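Local atomic coordinates of TsrE (Streptomyces laurentii, PDB entry 7CWW), a protein that probably acts as a cyclase in the biosynthesis of a thiopeptide antibiotic. Residues G289-M303 / D352-A364. Sequence-based numbering, arbitrary orientation.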
ATOM      1  N   GLY A 289      15.877 -21.016  -6.821  1.00 59.07           N
ATOM      2  CA  GLY A 289      14.953 -22.105  -6.537  1.00 58.14           C
ATOM      3  C   GLY A 289      13.510 -21.648  -6.454  1.00 57.13           C
ATOM      4  O   GLY A 289      12.598 -22.374  -6.863  1.00 58.20           O
ATOM      5  N   ILE A 290      13.280 -20.436  -5.946  1.00 50.36           N
ATOM      6  CA  ILE A 290      11.920 -19.918  -5.852  1.00 47.64           C
ATOM      7  C   ILE A 290      11.354 -19.613  -7.234  1.00 51.04           C
ATOM      8  O   ILE A 290      10.198 -19.939  -7.528  1.00 45.92           O
ATOM      9  CB  ILE A 290      11.899 -18.687  -4.938  1.00 47.99           C
ATOM     10  CG1 ILE A 290      12.347 -19.102  -3.538  1.00 49.54           C
ATOM     11  CG2 ILE A 290      10.511 -18.073  -4.916  1.00 51.20           C
ATOM     12  CD1 ILE A 290      12.538 -17.963  -2.583  1.00 48.85           C
ATOM     13  N   HIS A 291      12.157 -18.998  -8.114  1.00 52.11           N
ATOM     14  CA  HIS A 291      11.657 -18.683  -9.451  1.00 48.71           C
ATOM     15  C   HIS A 291      11.398 -19.947 -10.257  1.00 54.44           C
ATOM     16  O   HIS A 291      10.424 -20.020 -11.015  1.00 55.65           O
ATOM     17  CB  HIS A 291      12.636 -17.765 -10.187  1.00 57.53           C
ATOM     18  CG  HIS A 291      12.581 -16.343  -9.726  1.00 56.88           C
ATOM     19  ND1 HIS A 291      13.627 -15.731  -9.068  1.00 57.53           N
ATOM     20  CD2 HIS A 291      11.584 -15.428  -9.782  1.00 53.64           C
ATOM     21  CE1 HIS A 291      13.282 -14.495  -8.755  1.00 57.41           C
ATOM     22  NE2 HIS A 291      12.049 -14.284  -9.181  1.00 55.83           N
ATOM     23  N   ARG A 292      12.261 -20.953 -10.107  1.00 52.58           N
ATOM     24  CA  ARG A 292      11.992 -22.241 -10.732  1.00 59.33           C
ATOM     25  C   ARG A 292      10.677 -22.828 -10.227  1.00 57.03           C
ATOM     26  O   ARG A 292       9.920 -23.431 -10.999  1.00 51.62           O
ATOM     27  CB  ARG A 292      13.161 -23.192 -10.469  1.00 67.07           C
ATOM     28  CG  ARG A 292      13.467 -24.149 -11.616  1.00 71.86           C
ATOM     29  CD  ARG A 292      14.863 -24.757 -11.481  1.00 75.55           C
ATOM     30  NE  ARG A 292      15.099 -25.306 -10.148  1.00 79.99           N
ATOM     31  CZ  ARG A 292      16.036 -24.866  -9.311  1.00 80.82           C
ATOM     32  NH1 ARG A 292      16.837 -23.867  -9.675  1.00 80.31           N
ATOM     33  NH2 ARG A 292      16.176 -25.426  -8.114  1.00 77.30           N
ATOM     34  N   ALA A 293      10.379 -22.643  -8.934  1.00 55.39           N
ATOM     35  CA  ALA A 293       9.134 -23.163  -8.371  1.00 52.27           C
ATOM     36  C   ALA A 293       7.923 -22.535  -9.049  1.00 45.51           C
ATOM     37  O   ALA A 293       6.988 -23.235  -9.454  1.00 45.89           O
ATOM     38  CB  ALA A 293       9.095 -22.921  -6.862  1.00 46.63           C
ATOM     39  N   ILE A 294       7.924 -21.210  -9.188  1.00 48.54           N
ATOM     40  CA  ILE A 294       6.815 -20.555  -9.871  1.00 57.05           C
ATOM     41  C   ILE A 294       6.752 -21.004 -11.322  1.00 64.27           C
ATOM     42  O   ILE A 294       5.677 -21.326 -11.842  1.00 61.11           O
ATOM     43  CB  ILE A 294       6.944 -19.029  -9.769  1.00 61.41           C
ATOM     44  CG1 ILE A 294       6.918 -18.595  -8.312  1.00 54.87           C
ATOM     45  CG2 ILE A 294       5.829 -18.355 -10.551  1.00 66.24           C
ATOM     46  CD1 ILE A 294       7.988 -17.591  -7.987  1.00 57.08           C
ATOM     47  N   ALA A 295       7.910 -21.051 -11.990  1.00 70.00           N
ATOM     48  CA  ALA A 295       7.949 -21.377 -13.413  1.00 68.76           C
ATOM     49  C   ALA A 295       7.376 -22.757 -13.695  1.00 65.04           C
ATOM     50  O   ALA A 295       6.800 -22.982 -14.767  1.00 66.34           O
ATOM     51  CB  ALA A 295       9.385 -21.287 -13.932  1.00 69.21           C
ATOM     52  N   ASP A 296       7.521 -23.691 -12.758  1.00 61.55           N
ATOM     53  CA  ASP A 296       7.009 -25.040 -12.954  1.00 62.73           C
ATOM     54  C   ASP A 296       5.551 -25.201 -12.550  1.00 61.06           C
ATOM     55  O   ASP A 296       4.961 -26.250 -12.831  1.00 65.58           O
ATOM     56  CB  ASP A 296       7.860 -26.049 -12.171  1.00 67.76           C
ATOM     57  CG  ASP A 296       9.319 -26.027 -12.586  1.00 78.86           C
ATOM     58  OD1 ASP A 296       9.718 -25.120 -13.348  1.00 81.62           O
ATOM     59  OD2 ASP A 296      10.066 -26.927 -12.150  1.00 83.37           O
ATOM     60  N   ASN A 297       4.954 -24.210 -11.895  1.00 60.23           N
ATOM     61  CA  ASN A 297       3.595 -24.342 -11.369  1.00 56.74           C
ATOM     62  C   ASN A 297       2.668 -23.507 -12.245  1.00 56.89           C
ATOM     63  O   ASN A 297       2.370 -22.351 -11.940  1.00 52.58           O
ATOM     64  CB  ASN A 297       3.510 -23.923  -9.905  1.00 52.48           C
ATOM     65  CG  ASN A 297       2.205 -24.345  -9.262  1.00 45.43           C
ATOM     66  OD1 ASN A 297       1.174 -24.466  -9.930  1.00 41.87           O
ATOM     67  ND2 ASN A 297       2.240 -24.576  -7.953  1.00 42.39           N
ATOM     68  N   THR A 298       2.201 -24.120 -13.330  1.00 57.49           N
ATOM     69  CA  THR A 298       1.298 -23.437 -14.248  1.00 61.07           C
ATOM     70  C   THR A 298       0.012 -23.021 -13.549  1.00 56.16           C
ATOM     71  O   THR A 298      -0.521 -21.934 -13.803  1.00 50.97           O
ATOM     72  CB  THR A 298       1.001 -24.353 -15.432  1.00 60.49           C
ATOM     73  OG1 THR A 298       2.088 -24.281 -16.355  1.00 68.36           O
ATOM     74  CG2 THR A 298      -0.297 -23.959 -16.123  1.00 61.43           C
ATOM     75  N   TYR A 299      -0.491 -23.867 -12.653  1.00 52.46           N
ATOM     76  CA  TYR A 299      -1.738 -23.563 -11.966  1.00 49.66           C
ATOM     77  C   TYR A 299      -1.607 -22.301 -11.121  1.00 47.40           C
ATOM     78  O   TYR A 299      -2.459 -21.405 -11.174  1.00 46.75           O
ATOM     79  CB  TYR A 299      -2.147 -24.756 -11.106  1.00 47.79           C
ATOM     80  CG  TYR A 299      -3.272 -24.432 -10.166  1.00 51.25           C
ATOM     81  CD1 TYR A 299      -4.571 -24.332 -10.634  1.00 53.82           C
ATOM     82  CD2 TYR A 299      -3.037 -24.207  -8.812  1.00 54.39           C
ATOM     83  CE1 TYR A 299      -5.609 -24.028  -9.785  1.00 57.92           C
ATOM     84  CE2 TYR A 299      -4.073 -23.897  -7.952  1.00 59.60           C
ATOM     85  CZ  TYR A 299      -5.358 -23.815  -8.448  1.00 62.51           C
ATOM     86  OH  TYR A 299      -6.407 -23.508  -7.619  1.00 69.63           O
ATOM     87  N   TYR A 300      -0.540 -22.225 -10.326  1.00 43.95           N
ATOM     88  CA  TYR A 300      -0.267 -21.036  -9.524  1.00 40.77           C
ATOM     89  C   TYR A 300      -0.216 -19.780 -10.396  1.00 47.67           C
ATOM     90  O   TYR A 300      -0.819 -18.752 -10.061  1.00 47.98           O
ATOM     91  CB  TYR A 300       1.047 -21.261  -8.774  1.00 46.99           C
ATOM     92  CG  TYR A 300       1.617 -20.103  -7.994  1.00 56.78           C
ATOM     93  CD1 TYR A 300       2.621 -19.305  -8.542  1.00 63.12           C
ATOM     94  CD2 TYR A 300       1.205 -19.844  -6.686  1.00 54.21           C
ATOM     95  CE1 TYR A 300       3.172 -18.256  -7.831  1.00 67.75           C
ATOM     96  CE2 TYR A 300       1.749 -18.795  -5.963  1.00 64.96           C
ATOM     97  CZ  TYR A 300       2.738 -18.002  -6.542  1.00 67.86           C
ATOM     98  OH  TYR A 300       3.293 -16.949  -5.841  1.00 67.28           O
ATOM     99  N   GLN A 301       0.481 -19.857 -11.537  1.00 45.91           N
ATOM    100  CA  GLN A 301       0.563 -18.713 -12.444  1.00 51.02           C
ATOM    101  C   GLN A 301      -0.823 -18.266 -12.897  1.00 53.70           C
ATOM    102  O   GLN A 301      -1.151 -17.075 -12.846  1.00 54.99           O
ATOM    103  CB  GLN A 301       1.438 -19.060 -13.650  1.00 53.19           C
ATOM    104  CG  GLN A 301       2.931 -19.044 -13.363  1.00 59.13           C
ATOM    105  CD  GLN A 301       3.750 -19.543 -14.536  1.00 69.16           C
ATOM    106  OE1 GLN A 301       3.362 -19.376 -15.694  1.00 74.47           O
ATOM    107  NE2 GLN A 301       4.884 -20.174 -14.244  1.00 72.22           N
ATOM    108  N   GLY A 302      -1.655 -19.211 -13.345  1.00 52.41           N
ATOM    109  CA  GLY A 302      -2.991 -18.848 -13.794  1.00 48.58           C
ATOM    110  C   GLY A 302      -3.840 -18.268 -12.682  1.00 45.83           C
ATOM    111  O   GLY A 302      -4.606 -17.325 -12.898  1.00 46.44           O
ATOM    112  N   MET A 303      -3.704 -18.823 -11.474  1.00 44.11           N
ATOM    113  CA  MET A 303      -4.481 -18.361 -10.328  0.56 44.44           C
ATOM    114  C   MET A 303      -4.194 -16.895 -10.017  1.00 45.18           C
ATOM    115  O   MET A 303      -5.116 -16.099  -9.796  1.00 43.48           O
ATOM    116  CB  MET A 303      -4.170 -19.248  -9.120  0.56 46.81           C
ATOM    117  CG  MET A 303      -4.864 -18.853  -7.832  0.56 49.85           C
ATOM    118  SD  MET A 303      -4.130 -19.713  -6.427  0.56 51.43           S
ATOM    119  CE  MET A 303      -2.583 -18.829  -6.261  0.56 50.71           C
ATOM    120  N   ASP A 352       9.753 -22.282   3.765  1.00 39.43           N
ATOM    121  CA  ASP A 352      10.438 -22.643   2.523  1.00 41.00           C
ATOM    122  C   ASP A 352       9.508 -22.213   1.393  1.00 40.56           C
ATOM    123  O   ASP A 352       8.550 -22.924   1.067  1.00 35.05           O
ATOM    124  CB  ASP A 352      10.728 -24.146   2.481  1.00 41.99           C
ATOM    125  CG  ASP A 352      11.532 -24.568   1.252  1.00 48.82           C
ATOM    126  OD1 ASP A 352      11.418 -23.921   0.197  1.00 45.27           O
ATOM    127  OD2 ASP A 352      12.267 -25.577   1.335  1.00 54.83           O
ATOM    128  N   ALA A 353       9.772 -21.046   0.802  1.00 37.07           N
ATOM    129  CA  ALA A 353       8.828 -20.497  -0.165  1.00 33.68           C
ATOM    130  C   ALA A 353       8.685 -21.419  -1.370  1.00 35.18           C
ATOM    131  O   ALA A 353       7.568 -21.698  -1.828  1.00 37.12           O
ATOM    132  CB  ALA A 353       9.268 -19.095  -0.590  1.00 31.82           C
ATOM    133  N   ALA A 354       9.810 -21.924  -1.881  1.00 36.23           N
ATOM    134  CA  ALA A 354       9.767 -22.853  -3.004  1.00 41.22           C
ATOM    135  C   ALA A 354       8.876 -24.051  -2.693  1.00 44.26           C
ATOM    136  O   ALA A 354       8.056 -24.462  -3.523  1.00 37.27           O
ATOM    137  CB  ALA A 354      11.184 -23.312  -3.357  1.00 43.54           C
ATOM    138  N   ALA A 355       9.012 -24.615  -1.488  1.00 42.25           N
ATOM    139  CA  ALA A 355       8.193 -25.768  -1.126  1.00 45.73           C
ATOM    140  C   ALA A 355       6.718 -25.388  -1.043  1.00 40.35           C
ATOM    141  O   ALA A 355       5.853 -26.126  -1.529  1.00 40.20           O
ATOM    142  CB  ALA A 355       8.673 -26.365   0.198  1.00 45.39           C
ATOM    143  N   LEU A 356       6.412 -24.242  -0.432  1.00 36.89           N
ATOM    144  CA  LEU A 356       5.025 -23.790  -0.362  1.00 39.03           C
ATOM    145  C   LEU A 356       4.452 -23.565  -1.757  1.00 40.38           C
ATOM    146  O   LEU A 356       3.332 -23.997  -2.058  1.00 40.36           O
ATOM    147  CB  LEU A 356       4.932 -22.509   0.465  1.00 34.72           C
ATOM    148  CG  LEU A 356       5.331 -22.632   1.934  1.00 37.10           C
ATOM    149  CD1 LEU A 356       5.499 -21.229   2.555  1.00 35.57           C
ATOM    150  CD2 LEU A 356       4.283 -23.450   2.683  1.00 32.36           C
ATOM    151  N   ILE A 357       5.209 -22.888  -2.623  1.00 36.37           N
ATOM    152  CA  ILE A 357       4.747 -22.660  -3.991  1.00 36.53           C
ATOM    153  C   ILE A 357       4.483 -23.987  -4.691  1.00 37.92           C
ATOM    154  O   ILE A 357       3.450 -24.162  -5.351  1.00 41.50           O
ATOM    155  CB  ILE A 357       5.762 -21.796  -4.767  1.00 38.98           C
ATOM    156  CG1 ILE A 357       5.835 -20.388  -4.165  1.00 41.15           C
ATOM    157  CG2 ILE A 357       5.393 -21.723  -6.244  1.00 37.40           C
ATOM    158  CD1 ILE A 357       7.166 -19.695  -4.400  1.00 44.16           C
ATOM    159  N   ARG A 358       5.398 -24.953  -4.536  1.00 32.00           N
ATOM    160  CA  ARG A 358       5.230 -26.249  -5.186  1.00 41.15           C
ATOM    161  C   ARG A 358       3.953 -26.956  -4.738  1.00 44.26           C
ATOM    162  O   ARG A 358       3.413 -27.787  -5.475  1.00 43.41           O
ATOM    163  CB  ARG A 358       6.442 -27.144  -4.903  1.00 47.25           C
ATOM    164  CG  ARG A 358       7.653 -26.882  -5.778  1.00 51.29           C
ATOM    165  CD  ARG A 358       8.684 -28.006  -5.644  1.00 59.61           C
ATOM    166  NE  ARG A 358       9.194 -28.162  -4.277  1.00 61.76           N
ATOM    167  CZ  ARG A 358      10.291 -27.560  -3.822  1.00 62.53           C
ATOM    168  NH1 ARG A 358      10.981 -26.755  -4.617  1.00 65.64           N
ATOM    169  NH2 ARG A 358      10.696 -27.755  -2.573  1.00 62.90           N
ATOM    170  N   SER A 359       3.457 -26.655  -3.542  1.00 44.14           N
ATOM    171  CA  SER A 359       2.307 -27.375  -3.015  1.00 45.92           C
ATOM    172  C   SER A 359       0.969 -26.782  -3.446  1.00 43.33           C
ATOM    173  O   SER A 359      -0.070 -27.390  -3.173  1.00 48.19           O
ATOM    174  CB  SER A 359       2.373 -27.436  -1.482  1.00 46.79           C
ATOM    175  OG  SER A 359       2.142 -26.157  -0.932  1.00 51.95           O
ATOM    176  N   VAL A 360       0.958 -25.634  -4.119  1.00 40.65           N
ATOM    177  CA  VAL A 360      -0.295 -25.038  -4.583  1.00 41.97           C
ATOM    178  C   VAL A 360      -0.808 -25.847  -5.773  1.00 50.26           C
ATOM    179  O   VAL A 360      -0.189 -25.862  -6.840  1.00 49.30           O
ATOM    180  CB  VAL A 360      -0.118 -23.562  -4.946  1.00 44.13           C
ATOM    181  CG1 VAL A 360      -1.461 -22.939  -5.299  1.00 49.35           C
ATOM    182  CG2 VAL A 360       0.514 -22.802  -3.774  1.00 44.86           C
ATOM    183  N   ARG A 361      -1.936 -26.518  -5.595  1.00 48.83           N
ATOM    184  CA  ARG A 361      -2.491 -27.418  -6.596  1.00 54.69           C
ATOM    185  C   ARG A 361      -3.996 -27.235  -6.636  1.00 56.89           C
ATOM    186  O   ARG A 361      -4.593 -26.720  -5.680  1.00 53.53           O
ATOM    187  CB  ARG A 361      -2.148 -28.883  -6.283  1.00 55.83           C
ATOM    188  CG  ARG A 361      -0.666 -29.232  -6.367  1.00 66.64           C
ATOM    189  CD  ARG A 361      -0.364 -30.482  -5.534  1.00 77.77           C
ATOM    190  NE  ARG A 361      -1.089 -30.461  -4.260  1.00 85.81           N
ATOM    191  CZ  ARG A 361      -0.509 -30.434  -3.061  1.00 88.05           C
ATOM    192  NH1 ARG A 361       0.813 -30.438  -2.956  1.00 90.80           N
ATOM    193  NH2 ARG A 361      -1.254 -30.406  -1.964  1.00 85.84           N
ATOM    194  N   PRO A 362      -4.652 -27.642  -7.724  1.00 61.32           N
ATOM    195  CA  PRO A 362      -6.113 -27.551  -7.768  1.00 68.88           C
ATOM    196  C   PRO A 362      -6.726 -28.544  -6.797  1.00 77.64           C
ATOM    197  O   PRO A 362      -6.272 -29.687  -6.690  1.00 79.68           O
ATOM    198  CB  PRO A 362      -6.458 -27.910  -9.220  1.00 69.88           C
ATOM    199  CG  PRO A 362      -5.158 -27.843  -9.969  1.00 69.45           C
ATOM    200  CD  PRO A 362      -4.108 -28.203  -8.972  1.00 64.33           C
ATOM    201  N   GLU A 363      -7.763 -28.106  -6.090  1.00 86.15           N
ATOM    202  CA  GLU A 363      -8.433 -28.988  -5.144  1.00 98.99           C
ATOM    203  C   GLU A 363      -9.656 -29.651  -5.777  1.00100.55           C
ATOM    204  O   GLU A 363     -10.154 -29.223  -6.823  1.00104.73           O
ATOM    205  CB  GLU A 363      -8.829 -28.228  -3.873  1.00104.21           C
ATOM    206  CG  GLU A 363      -7.627 -27.645  -3.130  1.00108.52           C
ATOM    207  CD  GLU A 363      -7.975 -27.132  -1.739  1.00110.10           C
ATOM    208  OE1 GLU A 363      -7.040 -26.803  -0.973  1.00109.14           O
ATOM    209  OE2 GLU A 363      -9.177 -27.085  -1.405  1.00112.24           O
ATOM    210  N   ALA A 364     -10.120 -30.722  -5.129  1.00 97.64           N
ATOM    211  CA  ALA A 364     -11.157 -31.610  -5.672  1.00 94.35           C
ATOM    212  C   ALA A 364     -10.703 -32.252  -6.983  1.00 91.73           C
ATOM    213  O   ALA A 364     -10.179 -33.367  -6.993  1.00 89.74           O
ATOM    214  CB  ALA A 364     -12.477 -30.856  -5.875  1.00 92.44           C
TER
HETATM  215  O   HOH W   1       0.494 -27.295  -9.343  1.00 52.75           O
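I290 packs on the start of helix 353-359, its CD1 4.0 Å from A353 CB, while its CG2, anti to the backbone N, meets I357 CD1 at 3.8 Å as the two side chains cross at about a right angle. The short helices run almost parallel, 4° apart with their axes 8.5 Å from each other. One turn on, A293 is consistent with this close approach: its CB rests on the backbone of A354 and on I357 CG2. I294 adds CG1 beside the same residue. N297, the N-cap of helix 298-306, lies with its CG anti to the backbone N (chi1 -167°). ND2 then donates to V360 O at 3.0 Å, nearly straight and on a lone pair, and to I357 O at 2.9 Å, more bent, while OD1 accepts from Y300 N and from a water that also bonds V360 O. Y299 lays one ring face against P362 CG, and its hydroxyl bonds S156. The Y300 ring, near the bound polyether, takes I357 CG2 over its centre, completing with I290, A293 and I294 the hole for this knob. V360 reaches both tyrosine rings and M303 SD, and also rests on F160 and I157. The buried carboxamide thus spends both N-H groups on the carbonyls of I357, in the last turn of the helix, and V360, in the tail that follows, tying that tail to the junction of helices 286-296 and 298-306.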